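Local coordinates for 70 kDa protein (Xanthomonas sp., PDB 4B2N), which acts as a processive dihaem rubber oxygenase, a c-type cytochrome that cleaves double bonds of the polyisoprene in latex with dioxygen, at residues Asn576-Ser581 with His588-Ile593; Pro230-Gly235 with Asn321-Ala326; Trp445-Trp450 with Ala478-Gly483. One frame throughout, in Å; residues are numbered along the deposited sequence.

Contact 1: residues Asn576-Ser581 with His588-Ile593; sequences NSIFTS and HNMATI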
loop_
_atom_site.group_PDB
_atom_site.type_symbol
_atom_site.label_atom_id
_atom_site.label_comp_id
_atom_site.label_asym_id
_atom_site.label_seq_id
_atom_site.Cartn_x
_atom_site.Cartn_y
_atom_site.Cartn_z
ATOM N N ASN A 576 -10.675 -17.860 23.695
ATOM C CA ASN A 576 -10.383 -16.783 24.665
ATOM C C ASN A 576 -9.637 -17.239 25.927
ATOM O O ASN A 576 -9.244 -16.413 26.741
ATOM C CB ASN A 576 -11.629 -15.973 25.060
ATOM C CG ASN A 576 -12.463 -15.536 23.852
ATOM O OD1 ASN A 576 -13.696 -15.573 23.881
ATOM N ND2 ASN A 576 -11.800 -15.180 22.782
ATOM N N SER A 577 -9.387 -18.534 26.066
ATOM C CA SER A 577 -8.603 -19.000 27.229
ATOM C C SER A 577 -7.188 -18.439 27.221
ATOM O O SER A 577 -6.446 -18.617 26.246
ATOM C CB SER A 577 -8.594 -20.503 27.251
ATOM O OG SER A 577 -9.924 -20.987 27.401
ATOM N N ILE A 578 -6.825 -17.785 28.331
ATOM C CA ILE A 578 -5.553 -17.104 28.527
ATOM C C ILE A 578 -4.327 -18.036 28.534
ATOM O O ILE A 578 -3.235 -17.604 28.250
ATOM C CB ILE A 578 -5.585 -16.267 29.847
ATOM C CG1 ILE A 578 -6.135 -14.865 29.549
ATOM C CG2 ILE A 578 -4.211 -16.159 30.548
ATOM C CD1 ILE A 578 -7.653 -14.790 29.575
ATOM N N PHE A 579 -4.516 -19.297 28.895
ATOM C CA PHE A 579 -3.424 -20.261 28.889
ATOM C C PHE A 579 -3.033 -20.765 27.474
ATOM O O PHE A 579 -2.084 -21.518 27.322
ATOM C CB PHE A 579 -3.806 -21.450 29.791
ATOM C CG PHE A 579 -4.923 -22.293 29.248
ATOM C CD1 PHE A 579 -4.693 -23.223 28.219
ATOM C CD2 PHE A 579 -6.211 -22.222 29.817
ATOM C CE1 PHE A 579 -5.730 -24.006 27.718
ATOM C CE2 PHE A 579 -7.252 -23.031 29.337
ATOM C CZ PHE A 579 -7.012 -23.922 28.284
ATOM N N THR A 580 -3.824 -20.430 26.454
ATOM C CA THR A 580 -3.546 -20.978 25.113
ATOM C C THR A 580 -2.318 -20.265 24.519
ATOM O O THR A 580 -2.064 -19.123 24.888
ATOM C CB THR A 580 -4.723 -20.834 24.132
ATOM O OG1 THR A 580 -5.121 -19.455 24.025
ATOM C CG2 THR A 580 -5.895 -21.659 24.585
ATOM N N SER A 581 -1.593 -20.938 23.622
ATOM C CA SER A 581 -0.443 -20.342 22.959
ATOM C C SER A 581 -0.303 -20.932 21.560
ATOM O O SER A 581 -0.197 -22.119 21.437
ATOM C CB SER A 581 0.825 -20.630 23.738
ATOM O OG SER A 581 1.922 -19.981 23.128
ATOM N N HIS A 588 -12.337 -9.300 19.143
ATOM C CA HIS A 588 -11.465 -8.146 19.309
ATOM C C HIS A 588 -11.476 -7.675 20.736
ATOM O O HIS A 588 -10.571 -6.991 21.163
ATOM C CB HIS A 588 -11.806 -6.994 18.352
ATOM C CG HIS A 588 -10.764 -5.880 18.374
ATOM N ND1 HIS A 588 -9.488 -6.049 17.865
ATOM C CD2 HIS A 588 -10.811 -4.574 18.928
ATOM C CE1 HIS A 588 -8.776 -4.907 18.056
ATOM N NE2 HIS A 588 -9.581 -4.003 18.716
ATOM N N ASN A 589 -12.494 -8.049 21.494
ATOM C CA ASN A 589 -12.591 -7.641 22.893
ATOM C C ASN A 589 -11.497 -8.167 23.843
ATOM O O ASN A 589 -11.200 -7.545 24.852
ATOM C CB ASN A 589 -13.983 -8.011 23.435
ATOM C CG ASN A 589 -15.105 -7.213 22.772
ATOM O OD1 ASN A 589 -15.001 -5.989 22.565
ATOM N ND2 ASN A 589 -16.201 -7.902 22.449
ATOM N N MET A 590 -10.900 -9.310 23.522
ATOM C CA MET A 590 -9.817 -9.871 24.345
ATOM C C MET A 590 -8.431 -9.404 23.841
ATOM O O MET A 590 -7.393 -9.895 24.307
ATOM C CB MET A 590 -9.865 -11.394 24.315
ATOM C CG MET A 590 -11.118 -12.040 24.872
ATOM S SD MET A 590 -11.045 -11.980 26.660
ATOM C CE MET A 590 -9.727 -13.127 27.103
ATOM N N ALA A 591 -8.431 -8.437 22.922
ATOM C CA ALA A 591 -7.198 -7.859 22.365
ATOM C C ALA A 591 -6.155 -7.434 23.395
ATOM O O ALA A 591 -6.447 -6.743 24.362
ATOM C CB ALA A 591 -7.577 -6.672 21.501
ATOM N N THR A 592 -4.901 -7.790 23.179
ATOM C CA THR A 592 -3.838 -7.382 24.129
ATOM C C THR A 592 -3.291 -5.985 23.830
ATOM O O THR A 592 -3.638 -5.368 22.831
ATOM C CB THR A 592 -2.690 -8.390 24.062
ATOM O OG1 THR A 592 -2.408 -8.651 22.675
ATOM C CG2 THR A 592 -3.103 -9.704 24.749
ATOM N N ILE A 593 -2.432 -5.484 24.692
ATOM C CA ILE A 593 -1.984 -4.103 24.571
ATOM C C ILE A 593 -1.256 -3.790 23.237
ATOM O O ILE A 593 -1.396 -2.716 22.704
ATOM C CB ILE A 593 -1.127 -3.757 25.787
ATOM C CG1 ILE A 593 -0.987 -2.248 25.911
ATOM C CG2 ILE A 593 0.207 -4.512 25.803
ATOM C CD1 ILE A 593 -0.176 -1.883 27.151
#
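Asn-576 and Met-590 bring the two backbones together: their CA atoms lie 6.9 Å apart, the closest such pair between the segments, and from there the chains diverge. The setting is a short disulfide-pinned surface loop. Cys-574 and Cys-586, joined covalently, stand just ahead of the two segments, and only six residues separate 576-581 from 588-593. Each segment has its own local fold. On one side a type I beta turn runs from Ser-577 to Thr-580; on the other, a brief 3-10 segment at 588-590 ends with Ala-591 N bonded to His-588 O, and helix 593-596 follows.

No hydrogen bond crosses between the segments, so the contact rests mainly on one side chain, that of Met-590, laid against the loop 576-581. Its CG sits beside its own backbone N (chi1 -62°), and further bends at chi2 and chi3 curl the thioether round instead of extending it. The CG methylene lies against the Asn-576 side chain, 4.0 Å from CB of Asn-576, and the curl brings the terminal methyl back over the same residue. Ile-578 completes the patch from the turn. Its bond from CA to CB runs neither toward nor away from Met-590, but the CD1 branch reaches back, and the two side chains cross at about a right angle.

The turn that carries Ile-578 is doubly fastened, since Ser-577 O accepts both Thr-580 N, at 3.2 Å, and Thr-580 OG1, at 2.7 Å, the hydroxyl arriving almost in line with the carbonyl bond. Pro-585 also touches both Asn-576 and Met-590. At the tip, Met-590 CE is 3.6 Å from Ile-578 CD1 and 3.3 Å from the carbonyl oxygen of Asn-576.

Contact 2: residues Pro230-Gly235 with Asn321-Ala326; sequences PITALG and NIFRDA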
loop_
_atom_site.group_PDB
_atom_site.type_symbol
_atom_site.label_atom_id
_atom_site.label_comp_id
_atom_site.label_asym_id
_atom_site.label_seq_id
_atom_site.Cartn_x
_atom_site.Cartn_y
_atom_site.Cartn_z
ATOM N N PRO A 230 17.048 7.729 22.381
ATOM C CA PRO A 230 16.253 8.628 21.504
ATOM C C PRO A 230 17.187 9.380 20.512
ATOM O O PRO A 230 18.312 9.754 20.870
ATOM C CB PRO A 230 15.570 9.577 22.489
ATOM C CG PRO A 230 15.511 8.771 23.788
ATOM C CD PRO A 230 16.733 7.889 23.814
ATOM N N ILE A 231 16.733 9.586 19.273
ATOM C CA ILE A 231 17.512 10.335 18.310
ATOM C C ILE A 231 17.513 11.770 18.866
ATOM O O ILE A 231 18.548 12.468 18.851
ATOM C CB ILE A 231 16.874 10.320 16.909
ATOM C CG1 ILE A 231 16.984 8.947 16.310
ATOM C CG2 ILE A 231 17.557 11.304 15.964
ATOM C CD1 ILE A 231 16.110 8.875 15.087
ATOM N N THR A 232 16.360 12.203 19.382
ATOM C CA THR A 232 16.320 13.522 20.029
ATOM C C THR A 232 15.970 13.314 21.513
ATOM O O THR A 232 14.926 12.725 21.843
ATOM C CB THR A 232 15.395 14.490 19.271
ATOM O OG1 THR A 232 14.022 14.150 19.540
ATOM C CG2 THR A 232 15.667 14.352 17.758
ATOM N N ALA A 233 16.906 13.697 22.379
ATOM C CA ALA A 233 16.867 13.369 23.807
ATOM C C ALA A 233 15.470 13.586 24.430
ATOM O O ALA A 233 14.795 12.634 24.894
ATOM C CB ALA A 233 17.948 14.145 24.570
ATOM N N LEU A 234 15.006 14.825 24.430
ATOM C CA LEU A 234 13.722 15.043 25.079
ATOM C C LEU A 234 12.513 14.868 24.141
ATOM O O LEU A 234 11.373 15.025 24.563
ATOM C CB LEU A 234 13.710 16.387 25.820
ATOM C CG LEU A 234 14.704 16.490 27.001
ATOM C CD1 LEU A 234 14.552 17.858 27.671
ATOM C CD2 LEU A 234 14.626 15.307 27.991
ATOM N N GLY A 235 12.775 14.493 22.893
ATOM C CA GLY A 235 11.790 14.565 21.830
ATOM C C GLY A 235 10.463 13.835 21.989
ATOM O O GLY A 235 10.278 12.912 22.805
ATOM N N ASN A 321 7.661 13.381 8.023
ATOM C CA ASN A 321 8.932 13.357 8.735
ATOM C C ASN A 321 9.136 14.647 9.531
ATOM O O ASN A 321 9.014 15.722 8.999
ATOM C CB ASN A 321 10.033 13.226 7.665
ATOM C CG ASN A 321 11.433 13.183 8.241
ATOM O OD1 ASN A 321 11.770 13.878 9.182
ATOM N ND2 ASN A 321 12.247 12.300 7.683
ATOM N N ILE A 322 9.494 14.526 10.810
ATOM C CA ILE A 322 9.427 15.628 11.739
ATOM C C ILE A 322 10.628 16.513 11.612
ATOM O O ILE A 322 10.659 17.659 12.130
ATOM C CB ILE A 322 9.243 15.066 13.186
ATOM C CG1 ILE A 322 8.034 15.702 13.771
ATOM C CG2 ILE A 322 10.533 15.005 14.016
ATOM C CD1 ILE A 322 6.805 15.245 13.011
ATOM N N PHE A 323 11.628 15.997 10.914
ATOM C CA PHE A 323 12.857 16.765 10.782
ATOM C C PHE A 323 12.847 17.752 9.602
ATOM O O PHE A 323 13.711 18.601 9.528
ATOM C CB PHE A 323 14.040 15.798 10.707
ATOM C CG PHE A 323 14.228 14.955 11.954
ATOM C CD1 PHE A 323 14.316 15.561 13.229
ATOM C CD2 PHE A 323 14.372 13.559 11.852
ATOM C CE1 PHE A 323 14.518 14.806 14.371
ATOM C CE2 PHE A 323 14.608 12.778 13.016
ATOM C CZ PHE A 323 14.657 13.408 14.269
ATOM N N ARG A 324 11.889 17.650 8.664
ATOM C CA ARG A 324 11.894 18.548 7.485
ATOM C C ARG A 324 11.180 19.817 7.828
ATOM O O ARG A 324 10.353 19.781 8.715
ATOM C CB ARG A 324 11.097 17.927 6.342
ATOM C CG ARG A 324 11.703 16.640 5.846
ATOM C CD ARG A 324 11.377 16.391 4.392
ATOM N NE ARG A 324 12.428 15.486 3.929
ATOM C CZ ARG A 324 12.394 14.184 4.061
ATOM N NH1 ARG A 324 11.303 13.545 4.584
ATOM N NH2 ARG A 324 13.459 13.505 3.647
ATOM N N ASP A 325 11.465 20.937 7.139
ATOM C CA ASP A 325 10.617 22.114 7.264
ATOM C C ASP A 325 9.543 22.121 6.136
ATOM O O ASP A 325 9.529 21.210 5.304
ATOM C CB ASP A 325 11.431 23.423 7.370
ATOM C CG ASP A 325 12.106 23.788 6.073
ATOM O OD1 ASP A 325 12.059 23.040 5.053
ATOM O OD2 ASP A 325 12.688 24.884 6.046
ATOM N N ALA A 326 8.612 23.077 6.146
ATOM C CA ALA A 326 7.502 23.081 5.168
ATOM C C ALA A 326 8.061 23.087 3.748
ATOM O O ALA A 326 7.606 22.351 2.908
ATOM C CB ALA A 326 6.584 24.300 5.380
#
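Thr-232 meets the aromatic ring of Phe-323 at its edge, not over its face: the threonine methyl CG2 lies near the ring plane, 3.6 Å from Phe-323 CE1. The two side chains come from opposite directions and span a wide separation, for even the nearest CA atoms, those of Thr-232 and Phe-323, stand 10.4 Å apart. No hydrogen bond joins the two segments. With the threonine OG1 between the backbone N and the carbonyl carbon (chi1 75°), CG2 falls anti to the carbonyl carbon, and it is this methyl that meets the ring.

Ile-231 adds a second methyl, its CG2 4.0 Å from Phe-323 CZ, approaching obliquely. CZ is thus met by methyls of two successive residues, and CE1 by that of Thr-232. Within its own segment, Ile-322 CG2 lies 3.9 Å above the plane of the Phe-323 ring, offset toward the rim.

On the protein surface the contact brings the loop after helix 218-226 against the loop between helices 312-319 and 326-331. There Phe-323 is carried on an Asx turn. Asn-321 OD1 accepts Phe-323 N at 2.7 Å, in the carbonyl plane of the amide, with an N-H...O angle of 155°. The same residues begin a type I beta turn from Asn-321 to Arg-324, whose closing bond, Arg-324 N to Asn-321 O, is weak and long at 3.5 Å. Opposite, the 230-235 loop makes a turn of its own, with Gly-235 N bonded to Thr-232 O at 3.0 Å.

Beyond the turn, Arg-324 is buried, forming a salt bridge with Asp-179 and hydrogen bonds to the carbonyls of Gln-106, Phe-107 and Gly-318. Asp-325 then serves as N-cap of helix 326-331, its OD1 accepting Ala-328 N.

Contact 3: residues Trp445-Trp450 with Ala478-Gly483; sequences WNSGWW and AIYNNG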
loop_
_atom_site.group_PDB
_atom_site.type_symbol
_atom_site.label_atom_id
_atom_site.label_comp_id
_atom_site.label_asym_id
_atom_site.label_seq_id
_atom_site.Cartn_x
_atom_site.Cartn_y
_atom_site.Cartn_z
ATOM N N TRP A 445 -8.749 18.180 3.627
ATOM C CA TRP A 445 -7.904 17.718 2.551
ATOM C C TRP A 445 -8.118 18.528 1.261
ATOM O O TRP A 445 -7.147 18.991 0.618
ATOM C CB TRP A 445 -8.256 16.232 2.304
ATOM C CG TRP A 445 -7.550 15.691 1.105
ATOM C CD1 TRP A 445 -7.890 15.882 -0.227
ATOM C CD2 TRP A 445 -6.363 14.872 1.101
ATOM N NE1 TRP A 445 -7.001 15.214 -1.053
ATOM C CE2 TRP A 445 -6.058 14.591 -0.292
ATOM C CE3 TRP A 445 -5.531 14.343 2.111
ATOM C CZ2 TRP A 445 -4.941 13.829 -0.679
ATOM C CZ3 TRP A 445 -4.425 13.539 1.708
ATOM C CH2 TRP A 445 -4.159 13.278 0.344
ATOM N N ASN A 446 -9.390 18.606 0.813
ATOM C CA ASN A 446 -9.804 19.261 -0.431
ATOM C C ASN A 446 -9.389 20.721 -0.540
ATOM O O ASN A 446 -9.248 21.260 -1.639
ATOM C CB ASN A 446 -11.320 19.178 -0.566
ATOM C CG ASN A 446 -11.788 17.765 -0.845
ATOM O OD1 ASN A 446 -10.951 16.901 -1.175
ATOM N ND2 ASN A 446 -13.109 17.504 -0.743
ATOM N N SER A 447 -9.238 21.383 0.595
ATOM C CA SER A 447 -8.967 22.801 0.630
ATOM C C SER A 447 -7.486 23.075 0.910
ATOM O O SER A 447 -7.175 24.106 1.494
ATOM C CB SER A 447 -9.837 23.474 1.743
ATOM O OG SER A 447 -9.501 22.915 3.021
ATOM N N GLY A 448 -6.558 22.181 0.533
ATOM C CA GLY A 448 -5.152 22.546 0.789
ATOM C C GLY A 448 -4.155 21.892 -0.146
ATOM O O GLY A 448 -4.500 21.396 -1.218
ATOM N N TRP A 449 -2.927 21.786 0.320
ATOM C CA TRP A 449 -1.836 21.307 -0.521
ATOM C C TRP A 449 -2.105 19.856 -0.958
ATOM O O TRP A 449 -1.854 19.467 -2.106
ATOM C CB TRP A 449 -0.528 21.467 0.329
ATOM C CG TRP A 449 0.672 20.881 -0.369
ATOM C CD1 TRP A 449 1.566 21.516 -1.241
ATOM C CD2 TRP A 449 1.107 19.493 -0.283
ATOM N NE1 TRP A 449 2.513 20.625 -1.695
ATOM C CE2 TRP A 449 2.290 19.373 -1.135
ATOM C CE3 TRP A 449 0.614 18.331 0.373
ATOM C CZ2 TRP A 449 2.955 18.144 -1.307
ATOM C CZ3 TRP A 449 1.299 17.137 0.225
ATOM C CH2 TRP A 449 2.437 17.030 -0.631
ATOM N N TRP A 450 -2.666 19.051 -0.078
ATOM C CA TRP A 450 -2.932 17.663 -0.409
ATOM C C TRP A 450 -3.780 17.537 -1.647
ATOM O O TRP A 450 -3.530 16.644 -2.486
ATOM C CB TRP A 450 -3.581 16.982 0.798
ATOM C CG TRP A 450 -2.619 16.995 1.937
ATOM C CD1 TRP A 450 -2.550 17.909 2.983
ATOM C CD2 TRP A 450 -1.486 16.068 2.135
ATOM N NE1 TRP A 450 -1.462 17.623 3.771
ATOM C CE2 TRP A 450 -0.788 16.526 3.304
ATOM C CE3 TRP A 450 -1.049 14.915 1.479
ATOM C CZ2 TRP A 450 0.314 15.817 3.828
ATOM C CZ3 TRP A 450 0.023 14.221 1.974
ATOM C CH2 TRP A 450 0.723 14.682 3.118
ATOM N N ALA A 478 -11.597 25.431 9.636
ATOM C CA ALA A 478 -12.540 24.547 10.387
ATOM C C ALA A 478 -13.989 24.964 10.110
ATOM O O ALA A 478 -14.880 24.129 10.001
ATOM C CB ALA A 478 -12.230 24.598 11.889
ATOM N N ILE A 479 -14.226 26.273 9.994
ATOM C CA ILE A 479 -15.540 26.750 9.636
ATOM C C ILE A 479 -15.990 26.232 8.268
ATOM O O ILE A 479 -17.134 25.708 8.109
ATOM C CB ILE A 479 -15.594 28.282 9.689
ATOM C CG1 ILE A 479 -15.520 28.737 11.177
ATOM C CG2 ILE A 479 -16.885 28.765 9.022
ATOM C CD1 ILE A 479 -15.122 30.227 11.260
ATOM N N TYR A 480 -15.117 26.353 7.283
ATOM C CA TYR A 480 -15.393 25.773 5.976
ATOM C C TYR A 480 -15.601 24.252 6.102
ATOM O O TYR A 480 -16.573 23.711 5.543
ATOM C CB TYR A 480 -14.244 26.012 4.963
ATOM C CG TYR A 480 -14.496 25.197 3.739
ATOM C CD1 TYR A 480 -15.568 25.518 2.888
ATOM C CD2 TYR A 480 -13.715 24.049 3.453
ATOM C CE1 TYR A 480 -15.870 24.705 1.795
ATOM C CE2 TYR A 480 -13.977 23.263 2.336
ATOM C CZ TYR A 480 -15.063 23.607 1.522
ATOM O OH TYR A 480 -15.295 22.808 0.436
ATOM N N ASN A 481 -14.716 23.578 6.824
ATOM C CA ASN A 481 -14.824 22.109 7.000
ATOM C C ASN A 481 -16.192 21.671 7.585
ATOM O O ASN A 481 -16.734 20.565 7.272
ATOM C CB ASN A 481 -13.687 21.612 7.898
ATOM C CG ASN A 481 -12.326 21.775 7.243
ATOM O OD1 ASN A 481 -12.234 22.058 6.044
ATOM N ND2 ASN A 481 -11.252 21.567 8.043
ATOM N N ASN A 482 -16.793 22.588 8.349
ATOM C CA ASN A 482 -18.064 22.320 9.023
ATOM C C ASN A 482 -19.221 23.001 8.290
ATOM O O ASN A 482 -20.272 23.275 8.879
ATOM C CB ASN A 482 -17.959 22.729 10.513
ATOM C CG ASN A 482 -16.966 21.826 11.324
ATOM O OD1 ASN A 482 -15.665 22.010 11.389
ATOM N ND2 ASN A 482 -17.566 20.826 11.945
ATOM N N GLY A 483 -19.055 23.310 7.010
ATOM C CA GLY A 483 -20.199 23.774 6.185
ATOM C C GLY A 483 -20.337 25.261 5.982
ATOM O O GLY A 483 -21.279 25.712 5.329
HETATM O O HOH W 1 -14.547 20.222 -0.521
HETATM O O HOH W 2 -10.421 24.204 5.252
#
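Tyr-480 and Asn-481, in the last turn of helix 467-481, face Ser-447, just past the end of helix 439-446. Along the second segment, Ala-478 and Ile-479 lead up to the contact. Tyr-480 then extends its ring with CG anti to the backbone N (chi1 170°), and its CE2 comes 4.2 Å from Ser-447 CB, obliquely to the ring. At the far end, water 1 lies in the ring plane, 2.9 Å from Tyr-480 OH, and accepts a bond from Asn-446 ND2.

Asn-481 follows. Its OD1 and Ser-447 OG are 4.2 Å apart, and water 2 fills the role of a direct bond, donating to Ser-447 OG at 2.7 Å and to Asn-481 OD1 at 2.9 Å. Both its protons are thereby spent on the two segments. The serine hydroxyl is also bonded to Arg-443 O, one turn back, and Asn-481 ND2 is held by Glu-275, which probably fixes which way the amide faces.

Asn-482 leaves helical geometry, and Gly-483, at positive phi (99°), is the C' residue of a Schellman motif: its N bonds to Tyr-480 O at 2.9 Å.

The contact is thus a water-bridged meeting of two helix C-terminal ends. Arg-443 of helix 439-446 reinforces it by a cation-pi contact with the Tyr-480 ring, Leu-490 in the following loop touches both Ser-447 and Tyr-480, and past Gly-448 the chain packs Trp-449 and Trp-450 against helix 312-319.

From the N terminus, contact 2 comes first, closing a span of 85 residues that includes haem-binding residues such as Thr-286, Arg-294 and Trp-302 and joining the loop after helix 218-226 to the one leading into helix 326-331. Contact 3 follows beyond His-394, an axial ligand of the second haem iron, and closes a 27-residue excursion that returns along helix 467-481. Contact 1 closes last and tightest, around six residues, within the single loop between strand 570-571 and helix 593-596. The three stand in series; none nests in or crosses another. Contacts 2 and 3 approach to about 7 Å between nearest atoms, whereas contact 1 stays about 19 Å from contact 2 and 25 Å from contact 3.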